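Local structure of ricin B lectin (Clostridium thermocellum, 3VSF) at residues Lys49-Asn54 with Asn96-Gly101; Tyr71-Tyr76 with Val86-Ser91. The protein is an exo-beta-1,3-galactanase that probably hydrolyses O-glycosyl bonds, joining a family 43 glycosidase module to a ricin-type beta-trefoil that binds beta-D-galactose. All coordinates share one frame; numbering follows the deposited sequence.

Contact 1: Lys49-Asn54 with Asn96-Gly101; sequences KDTSGN and NWEYRG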
ATOM      1  N   LYS A  49       6.689  15.228   7.668  1.00 81.48           N
ATOM      2  CA  LYS A  49       7.126  16.041   8.794  1.00 82.37           C
ATOM      3  C   LYS A  49       5.992  16.281   9.782  1.00 83.39           C
ATOM      4  O   LYS A  49       4.862  16.569   9.387  1.00 78.84           O
ATOM      5  CB  LYS A  49       7.698  17.376   8.312  1.00 81.77           C
ATOM      6  CG  LYS A  49       9.035  17.260   7.600  1.00 78.06           C
ATOM      7  CD  LYS A  49       9.639  18.631   7.350  1.00 82.50           C
ATOM      8  CE  LYS A  49      11.038  18.523   6.769  1.00 86.56           C
ATOM      9  NZ  LYS A  49      11.666  19.862   6.589  1.00 87.31           N
ATOM     10  N   ASP A  50       6.299  16.156  11.069  1.00 86.38           N
ATOM     11  CA  ASP A  50       5.316  16.402  12.116  1.00 86.45           C
ATOM     12  C   ASP A  50       4.988  17.889  12.206  1.00 88.58           C
ATOM     13  O   ASP A  50       5.607  18.712  11.532  1.00 88.33           O
ATOM     14  CB  ASP A  50       5.818  15.880  13.465  1.00 87.33           C
ATOM     15  CG  ASP A  50       7.168  16.454  13.849  1.00 90.01           C
ATOM     16  OD1 ASP A  50       7.429  17.635  13.539  1.00 90.37           O
ATOM     17  OD2 ASP A  50       7.972  15.721  14.464  1.00 89.70           O
ATOM     18  N   THR A  51       4.012  18.225  13.042  1.00 86.48           N
ATOM     19  CA  THR A  51       3.592  19.611  13.214  1.00 86.64           C
ATOM     20  C   THR A  51       4.754  20.497  13.653  1.00 88.77           C
ATOM     21  O   THR A  51       4.788  21.689  13.346  1.00 88.88           O
ATOM     22  CB  THR A  51       2.453  19.729  14.241  1.00 85.76           C
ATOM     23  OG1 THR A  51       2.873  19.164  15.490  1.00 89.54           O
ATOM     24  CG2 THR A  51       1.215  18.994  13.750  1.00 86.49           C
ATOM     25  N   SER A  52       5.705  19.906  14.369  1.00 87.61           N
ATOM     26  CA  SER A  52       6.859  20.643  14.871  1.00 89.99           C
ATOM     27  C   SER A  52       7.789  21.072  13.739  1.00 90.49           C
ATOM     28  O   SER A  52       8.630  21.953  13.915  1.00 89.58           O
ATOM     29  CB  SER A  52       7.632  19.799  15.887  1.00 91.50           C
ATOM     30  OG  SER A  52       6.788  19.375  16.945  1.00 93.87           O
ATOM     31  N   GLY A  53       7.633  20.441  12.580  1.00 88.86           N
ATOM     32  CA  GLY A  53       8.476  20.733  11.435  1.00 88.10           C
ATOM     33  C   GLY A  53       9.661  19.792  11.347  1.00 89.82           C
ATOM     34  O   GLY A  53      10.619  20.049  10.617  1.00 90.24           O
ATOM     35  N   ASN A  54       9.595  18.697  12.096  1.00 88.34           N
ATOM     36  CA  ASN A  54      10.666  17.706  12.109  1.00 89.21           C
ATOM     37  C   ASN A  54      10.283  16.412  11.397  1.00 87.09           C
ATOM     38  O   ASN A  54       9.115  16.024  11.373  1.00 83.08           O
ATOM     39  CB  ASN A  54      11.106  17.408  13.544  1.00 89.32           C
ATOM     40  CG  ASN A  54      11.960  18.513  14.133  1.00 90.85           C
ATOM     41  OD1 ASN A  54      13.168  18.352  14.311  1.00 86.71           O
ATOM     42  ND2 ASN A  54      11.337  19.647  14.433  1.00 91.89           N
ATOM     43  N   ASN A  96      -1.505  15.619   9.356  1.00 79.68           N
ATOM     44  CA  ASN A  96      -0.712  16.411  10.293  1.00 83.21           C
ATOM     45  C   ASN A  96      -0.459  15.649  11.588  1.00 82.61           C
ATOM     46  O   ASN A  96      -1.378  15.423  12.376  1.00 81.96           O
ATOM     47  CB  ASN A  96      -1.397  17.744  10.592  1.00 82.56           C
ATOM     48  CG  ASN A  96      -1.552  18.610   9.359  1.00 81.84           C
ATOM     49  OD1 ASN A  96      -0.618  19.300   8.948  1.00 80.45           O
ATOM     50  ND2 ASN A  96      -2.737  18.581   8.761  1.00 78.62           N
ATOM     51  N   TRP A  97       0.793  15.263  11.808  1.00 81.69           N
ATOM     52  CA  TRP A  97       1.139  14.411  12.941  1.00 83.55           C
ATOM     53  C   TRP A  97       1.840  15.161  14.067  1.00 86.15           C
ATOM     54  O   TRP A  97       2.691  16.016  13.828  1.00 85.96           O
ATOM     55  CB  TRP A  97       1.992  13.231  12.472  1.00 81.43           C
ATOM     56  CG  TRP A  97       1.240  12.306  11.576  1.00 80.78           C
ATOM     57  CD1 TRP A  97       1.246  12.298  10.211  1.00 78.77           C
ATOM     58  CD2 TRP A  97       0.349  11.263  11.981  1.00 80.64           C
ATOM     59  NE1 TRP A  97       0.419  11.306   9.742  1.00 80.14           N
ATOM     60  CE2 TRP A  97      -0.143  10.656  10.809  1.00 79.80           C
ATOM     61  CE3 TRP A  97      -0.076  10.779  13.221  1.00 81.44           C
ATOM     62  CZ2 TRP A  97      -1.039   9.591  10.842  1.00 78.96           C
ATOM     63  CZ3 TRP A  97      -0.965   9.723  13.251  1.00 81.41           C
ATOM     64  CH2 TRP A  97      -1.439   9.142  12.070  1.00 81.11           C
ATOM     65  N   GLU A  98       1.472  14.828  15.300  1.00 85.15           N
ATOM     66  CA  GLU A  98       2.053  15.457  16.478  1.00 87.57           C
ATOM     67  C   GLU A  98       2.955  14.484  17.232  1.00 86.41           C
ATOM     68  O   GLU A  98       2.584  13.337  17.475  1.00 86.17           O
ATOM     69  CB  GLU A  98       0.950  15.978  17.401  1.00 89.09           C
ATOM     70  CG  GLU A  98       1.450  16.539  18.723  1.00 92.08           C
ATOM     71  CD  GLU A  98       0.323  17.051  19.598  1.00 97.45           C
ATOM     72  OE1 GLU A  98      -0.793  17.253  19.073  1.00 96.45           O
ATOM     73  OE2 GLU A  98       0.551  17.249  20.810  1.00 96.56           O
ATOM     74  N   TYR A  99       4.145  14.953  17.596  1.00 87.07           N
ATOM     75  CA  TYR A  99       5.096  14.142  18.345  1.00 84.45           C
ATOM     76  C   TYR A  99       4.579  13.902  19.761  1.00 83.79           C
ATOM     77  O   TYR A  99       4.076  14.820  20.409  1.00 85.37           O
ATOM     78  CB  TYR A  99       6.453  14.845  18.393  1.00 84.38           C
ATOM     79  CG  TYR A  99       7.594  13.967  18.855  1.00 84.25           C
ATOM     80  CD1 TYR A  99       7.460  12.586  18.907  1.00 83.47           C
ATOM     81  CD2 TYR A  99       8.806  14.523  19.243  1.00 85.40           C
ATOM     82  CE1 TYR A  99       8.502  11.784  19.328  1.00 86.07           C
ATOM     83  CE2 TYR A  99       9.851  13.729  19.667  1.00 84.08           C
ATOM     84  CZ  TYR A  99       9.695  12.362  19.709  1.00 85.87           C
ATOM     85  OH  TYR A  99      10.738  11.571  20.131  1.00 85.05           O
ATOM     86  N   ARG A 100       4.701  12.667  20.239  1.00 83.87           N
ATOM     87  CA  ARG A 100       4.226  12.316  21.575  1.00 84.07           C
ATOM     88  C   ARG A 100       5.301  11.610  22.398  1.00 83.80           C
ATOM     89  O   ARG A 100       5.033  11.120  23.495  1.00 84.17           O
ATOM     90  CB  ARG A 100       2.967  11.448  21.489  1.00 85.32           C
ATOM     91  CG  ARG A 100       1.801  12.116  20.777  1.00 84.50           C
ATOM     92  CD  ARG A 100       1.251  13.288  21.578  1.00 88.09           C
ATOM     93  NE  ARG A 100       0.145  12.894  22.448  1.00 90.53           N
ATOM     94  CZ  ARG A 100      -0.505  13.729  23.254  1.00 92.37           C
ATOM     95  NH1 ARG A 100      -0.158  15.008  23.305  1.00 92.72           N
ATOM     96  NH2 ARG A 100      -1.501  13.288  24.008  1.00 92.51           N
ATOM     97  N   GLY A 101       6.517  11.561  21.862  1.00 83.51           N
ATOM     98  CA  GLY A 101       7.638  10.963  22.565  1.00 83.10           C
ATOM     99  C   GLY A 101       7.803   9.482  22.293  1.00 84.28           C
ATOM    100  O   GLY A 101       7.104   8.912  21.456  1.00 83.19           O
TER
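Asp50 and Thr51 converge on a single backbone carbonyl, that of Trp97, where a type I turn (Asp50 to Gly53) packs beside the chain as it leads into strand 98-105. Thr51 N donates to Trp97 O at 2.7 Å, approaching almost head-on, with a C=O...N angle of 165°. Both Thr51 branches lie to one side of this bond, CG2 3.3 Å from Trp97 O and OG1 facing Glu98 CA at 3.9 Å; CG2 also extends to within 4.3 Å of Asn96 CB. Asp50 CB closes on the same Trp97 O from the other side, at 3.2 Å. With its CG placed between the backbone N and the carbonyl carbon (chi1 55°), the Asp50 carboxylate turns back over its own loop. Asp50 OD1 accepts from Asn54 N at 2.8 Å, a donor standing 38° out of the carboxylate plane; Asp50 OD2, toward the other segment, comes within 4.3 Å of Tyr99 CB. A backbone bond from Gly53 N to Asp50 O closes the turn, one from Asp50 N to Asn54 O ties the ends of the loop together, and Gly53 supplies its positive phi. The larger side chains of 96-101 lead elsewhere: the Trp97 indole meets Trp72 edge-to-face, the Tyr99 ring lies against Tyr89, and the Glu98 carboxylate bridges Arg90 and Arg100. The join is therefore small: one directional backbone bond, with a few side-chain carbons around its acceptor, pins the turn to the chain at Trp97, while the buried Asp50 carboxylate hydrogen-bonds back to Asn54 N of its own loop.

Contact 2: Tyr71-Tyr76 with Val86-Ser91; sequences YWYGEY and VSCYRS
Strands 69-77 and 83-91 form the central beta hairpin of a four-stranded antiparallel sheet, one of five such sheets in the catalytic module and consistent with a blade of the five-bladed propeller of family 43 glycosidases. Trp72 and Tyr89 make a well-formed hydrogen-bonded pair: Trp72 N donates to Tyr89 O at 2.7 Å, nearly straight (175°) and in the carbonyl plane, and Tyr89 N returns a bond to Trp72 O at 2.8 Å. Beyond them Gly74 N reaches Ser87 O through a longer, bent bond of 3.2 Å. On the face bearing Tyr71, Tyr73 and Cys88, the Cys88 sulfur touches both rings obliquely, Tyr73 more closely, with Cys88 SG 3.5 Å from Tyr73 CE1 and 4.1 Å from Tyr71 CD2. Extending SG anti to the backbone N (chi1 174°) carries it out to them. Tyr71 and Arg90 run side by side in the same direction, with ring and guanidinium planes 22° apart; Tyr71 CE2 is 3.7 Å from Arg90 CD. Arg90 also forms a salt bridge with Glu98 and a cation-pi contact with Tyr69. At the far end Ser87 OG sits 3.3 Å from Tyr76 CE2. The hairpin is thus held by short central backbone bonds, while the hydroxyls of Ser87 and Tyr76 share Glu102 OE2 of strand 98-105, which ties this end of the hairpin to the next strand.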
ATOM      1  N   TYR A  71      -3.218   6.760  16.124  1.00 77.44           N
ATOM      2  CA  TYR A  71      -1.868   6.712  16.671  1.00 77.00           C
ATOM      3  C   TYR A  71      -0.908   5.952  15.762  1.00 74.72           C
ATOM      4  O   TYR A  71      -1.180   4.821  15.360  1.00 72.26           O
ATOM      5  CB  TYR A  71      -1.876   6.104  18.075  1.00 77.44           C
ATOM      6  CG  TYR A  71      -2.597   6.954  19.097  1.00 81.47           C
ATOM      7  CD1 TYR A  71      -3.941   6.746  19.378  1.00 81.98           C
ATOM      8  CD2 TYR A  71      -1.936   7.968  19.777  1.00 83.34           C
ATOM      9  CE1 TYR A  71      -4.606   7.523  20.309  1.00 85.19           C
ATOM     10  CE2 TYR A  71      -2.591   8.749  20.710  1.00 84.00           C
ATOM     11  CZ  TYR A  71      -3.926   8.523  20.973  1.00 85.62           C
ATOM     12  OH  TYR A  71      -4.584   9.298  21.900  1.00 84.98           O
ATOM     13  N   TRP A  72       0.215   6.586  15.445  1.00 74.83           N
ATOM     14  CA  TRP A  72       1.216   5.996  14.566  1.00 75.91           C
ATOM     15  C   TRP A  72       2.480   5.643  15.344  1.00 74.93           C
ATOM     16  O   TRP A  72       3.200   6.525  15.813  1.00 74.92           O
ATOM     17  CB  TRP A  72       1.548   6.963  13.425  1.00 74.75           C
ATOM     18  CG  TRP A  72       2.558   6.439  12.446  1.00 72.21           C
ATOM     19  CD1 TRP A  72       3.075   5.178  12.391  1.00 75.32           C
ATOM     20  CD2 TRP A  72       3.175   7.172  11.379  1.00 71.73           C
ATOM     21  NE1 TRP A  72       3.975   5.078  11.358  1.00 75.23           N
ATOM     22  CE2 TRP A  72       4.054   6.289  10.721  1.00 73.54           C
ATOM     23  CE3 TRP A  72       3.070   8.487  10.918  1.00 74.38           C
ATOM     24  CZ2 TRP A  72       4.822   6.679   9.626  1.00 76.09           C
ATOM     25  CZ3 TRP A  72       3.832   8.872   9.830  1.00 74.64           C
ATOM     26  CH2 TRP A  72       4.697   7.972   9.198  1.00 74.99           C
ATOM     27  N   TYR A  73       2.744   4.348  15.479  1.00 72.60           N
ATOM     28  CA  TYR A  73       3.936   3.881  16.173  1.00 73.98           C
ATOM     29  C   TYR A  73       4.996   3.444  15.170  1.00 73.80           C
ATOM     30  O   TYR A  73       4.680   3.128  14.024  1.00 75.31           O
ATOM     31  CB  TYR A  73       3.592   2.723  17.108  1.00 75.12           C
ATOM     32  CG  TYR A  73       2.464   3.020  18.071  1.00 77.46           C
ATOM     33  CD1 TYR A  73       2.704   3.676  19.270  1.00 79.03           C
ATOM     34  CD2 TYR A  73       1.159   2.643  17.781  1.00 76.01           C
ATOM     35  CE1 TYR A  73       1.676   3.949  20.154  1.00 78.66           C
ATOM     36  CE2 TYR A  73       0.126   2.912  18.657  1.00 77.36           C
ATOM     37  CZ  TYR A  73       0.390   3.564  19.842  1.00 79.66           C
ATOM     38  OH  TYR A  73      -0.637   3.833  20.718  1.00 79.92           O
ATOM     39  N   GLY A  74       6.251   3.427  15.607  1.00 73.27           N
ATOM     40  CA  GLY A  74       7.352   3.016  14.756  1.00 72.68           C
ATOM     41  C   GLY A  74       8.680   3.086  15.482  1.00 75.59           C
ATOM     42  O   GLY A  74       8.771   3.667  16.562  1.00 78.87           O
ATOM     43  N   GLU A  75       9.714   2.497  14.892  1.00 74.10           N
ATOM     44  CA  GLU A  75      11.035   2.487  15.511  1.00 75.74           C
ATOM     45  C   GLU A  75      12.075   3.192  14.644  1.00 77.17           C
ATOM     46  O   GLU A  75      11.833   3.467  13.471  1.00 79.42           O
ATOM     47  CB  GLU A  75      11.473   1.051  15.815  1.00 76.39           C
ATOM     48  CG  GLU A  75      11.448   0.113  14.616  1.00 75.69           C
ATOM     49  CD  GLU A  75      12.598   0.349  13.657  1.00 77.47           C
ATOM     50  OE1 GLU A  75      13.670   0.808  14.109  1.00 77.94           O
ATOM     51  OE2 GLU A  75      12.427   0.081  12.449  1.00 76.13           O
ATOM     52  N   TYR A  76      13.230   3.483  15.235  1.00 78.68           N
ATOM     53  CA  TYR A  76      14.317   4.142  14.521  1.00 81.09           C
ATOM     54  C   TYR A  76      15.654   3.894  15.208  1.00 82.18           C
ATOM     55  O   TYR A  76      15.766   4.009  16.429  1.00 83.41           O
ATOM     56  CB  TYR A  76      14.054   5.645  14.405  1.00 84.71           C
ATOM     57  CG  TYR A  76      14.131   6.389  15.720  1.00 85.27           C
ATOM     58  CD1 TYR A  76      15.142   7.309  15.963  1.00 86.06           C
ATOM     59  CD2 TYR A  76      13.193   6.167  16.720  1.00 84.51           C
ATOM     60  CE1 TYR A  76      15.215   7.991  17.164  1.00 88.20           C
ATOM     61  CE2 TYR A  76      13.258   6.843  17.924  1.00 86.50           C
ATOM     62  CZ  TYR A  76      14.271   7.754  18.142  1.00 88.09           C
ATOM     63  OH  TYR A  76      14.340   8.429  19.339  1.00 90.74           O
ATOM     64  N   VAL A  86      10.935   3.700  20.303  1.00 79.39           N
ATOM     65  CA  VAL A  86       9.731   3.453  19.521  1.00 77.15           C
ATOM     66  C   VAL A  86       8.824   4.674  19.583  1.00 80.29           C
ATOM     67  O   VAL A  86       8.046   4.838  20.524  1.00 81.83           O
ATOM     68  CB  VAL A  86       8.968   2.215  20.026  1.00 76.46           C
ATOM     69  CG1 VAL A  86       7.670   2.037  19.254  1.00 75.18           C
ATOM     70  CG2 VAL A  86       9.836   0.974  19.907  1.00 75.95           C
ATOM     71  N   SER A  87       8.933   5.533  18.574  1.00 78.25           N
ATOM     72  CA  SER A  87       8.212   6.798  18.555  1.00 78.84           C
ATOM     73  C   SER A  87       6.702   6.611  18.441  1.00 75.26           C
ATOM     74  O   SER A  87       6.221   5.549  18.050  1.00 75.63           O
ATOM     75  CB  SER A  87       8.717   7.678  17.411  1.00 80.94           C
ATOM     76  OG  SER A  87      10.123   7.842  17.481  1.00 84.05           O
ATOM     77  N   CYS A  88       5.964   7.660  18.790  1.00 75.32           N
ATOM     78  CA  CYS A  88       4.510   7.642  18.704  1.00 75.49           C
ATOM     79  C   CYS A  88       3.980   8.995  18.249  1.00 79.00           C
ATOM     80  O   CYS A  88       4.232  10.018  18.886  1.00 80.33           O
ATOM     81  CB  CYS A  88       3.894   7.267  20.051  1.00 75.61           C
ATOM     82  SG  CYS A  88       2.093   7.395  20.098  1.00 80.62           S
ATOM     83  N   TYR A  89       3.245   8.995  17.142  1.00 79.40           N
ATOM     84  CA  TYR A  89       2.668  10.223  16.610  1.00 77.00           C
ATOM     85  C   TYR A  89       1.144  10.160  16.626  1.00 78.13           C
ATOM     86  O   TYR A  89       0.553   9.113  16.365  1.00 78.28           O
ATOM     87  CB  TYR A  89       3.184  10.486  15.195  1.00 76.82           C
ATOM     88  CG  TYR A  89       4.679  10.705  15.125  1.00 75.97           C
ATOM     89  CD1 TYR A  89       5.555   9.629  15.060  1.00 75.22           C
ATOM     90  CD2 TYR A  89       5.213  11.986  15.123  1.00 77.73           C
ATOM     91  CE1 TYR A  89       6.922   9.825  14.996  1.00 75.64           C
ATOM     92  CE2 TYR A  89       6.579  12.192  15.057  1.00 77.93           C
ATOM     93  CZ  TYR A  89       7.428  11.108  14.994  1.00 77.68           C
ATOM     94  OH  TYR A  89       8.787  11.307  14.930  1.00 78.24           O
ATOM     95  N   ARG A  90       0.517  11.290  16.933  1.00 81.19           N
ATOM     96  CA  ARG A  90      -0.932  11.354  17.084  1.00 82.89           C
ATOM     97  C   ARG A  90      -1.549  12.324  16.080  1.00 83.55           C
ATOM     98  O   ARG A  90      -0.956  13.353  15.758  1.00 83.69           O
ATOM     99  CB  ARG A  90      -1.284  11.774  18.512  1.00 83.45           C
ATOM    100  CG  ARG A  90      -2.768  11.955  18.775  1.00 86.80           C
ATOM    101  CD  ARG A  90      -3.006  12.428  20.200  1.00 91.36           C
ATOM    102  NE  ARG A  90      -2.290  13.669  20.487  1.00 94.90           N
ATOM    103  CZ  ARG A  90      -2.856  14.763  20.987  1.00 96.39           C
ATOM    104  NH1 ARG A  90      -4.152  14.774  21.263  1.00 95.09           N
ATOM    105  NH2 ARG A  90      -2.124  15.846  21.213  1.00 94.28           N
ATOM    106  N   SER A  91      -2.739  11.992  15.587  1.00 81.62           N
ATOM    107  CA  SER A  91      -3.423  12.841  14.616  1.00 83.72           C
ATOM    108  C   SER A  91      -4.898  12.482  14.454  1.00 84.01           C
ATOM    109  O   SER A  91      -5.309  11.358  14.740  1.00 82.51           O
ATOM    110  CB  SER A  91      -2.722  12.768  13.258  1.00 81.64           C
ATOM    111  OG  SER A  91      -3.396  13.559  12.294  1.00 82.37           O
TER

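Overall arrangement
From the N terminus the chain leaves strand 41-43 and makes the loop 49-54, then runs through strands 61-66, 69-77 and 83-91 before 96-101 returns to that loop. Contact 1 thus closes a loop spanning most of the first four-stranded sheet, and contact 2, the hairpin of its two inner strands, is nested inside. Their centres lie about 10 Å apart, and they touch directly because strands 83-91 and 98-105 are neighbours in the sheet: Ser91 OG probably hydrogen-bonds Asn96 O, and Arg100 CB packs on Cys88 O. Contact 2 binds the middle of the sheet, whereas contact 1 attaches the N-terminal loop where the chain enters strand 98-105.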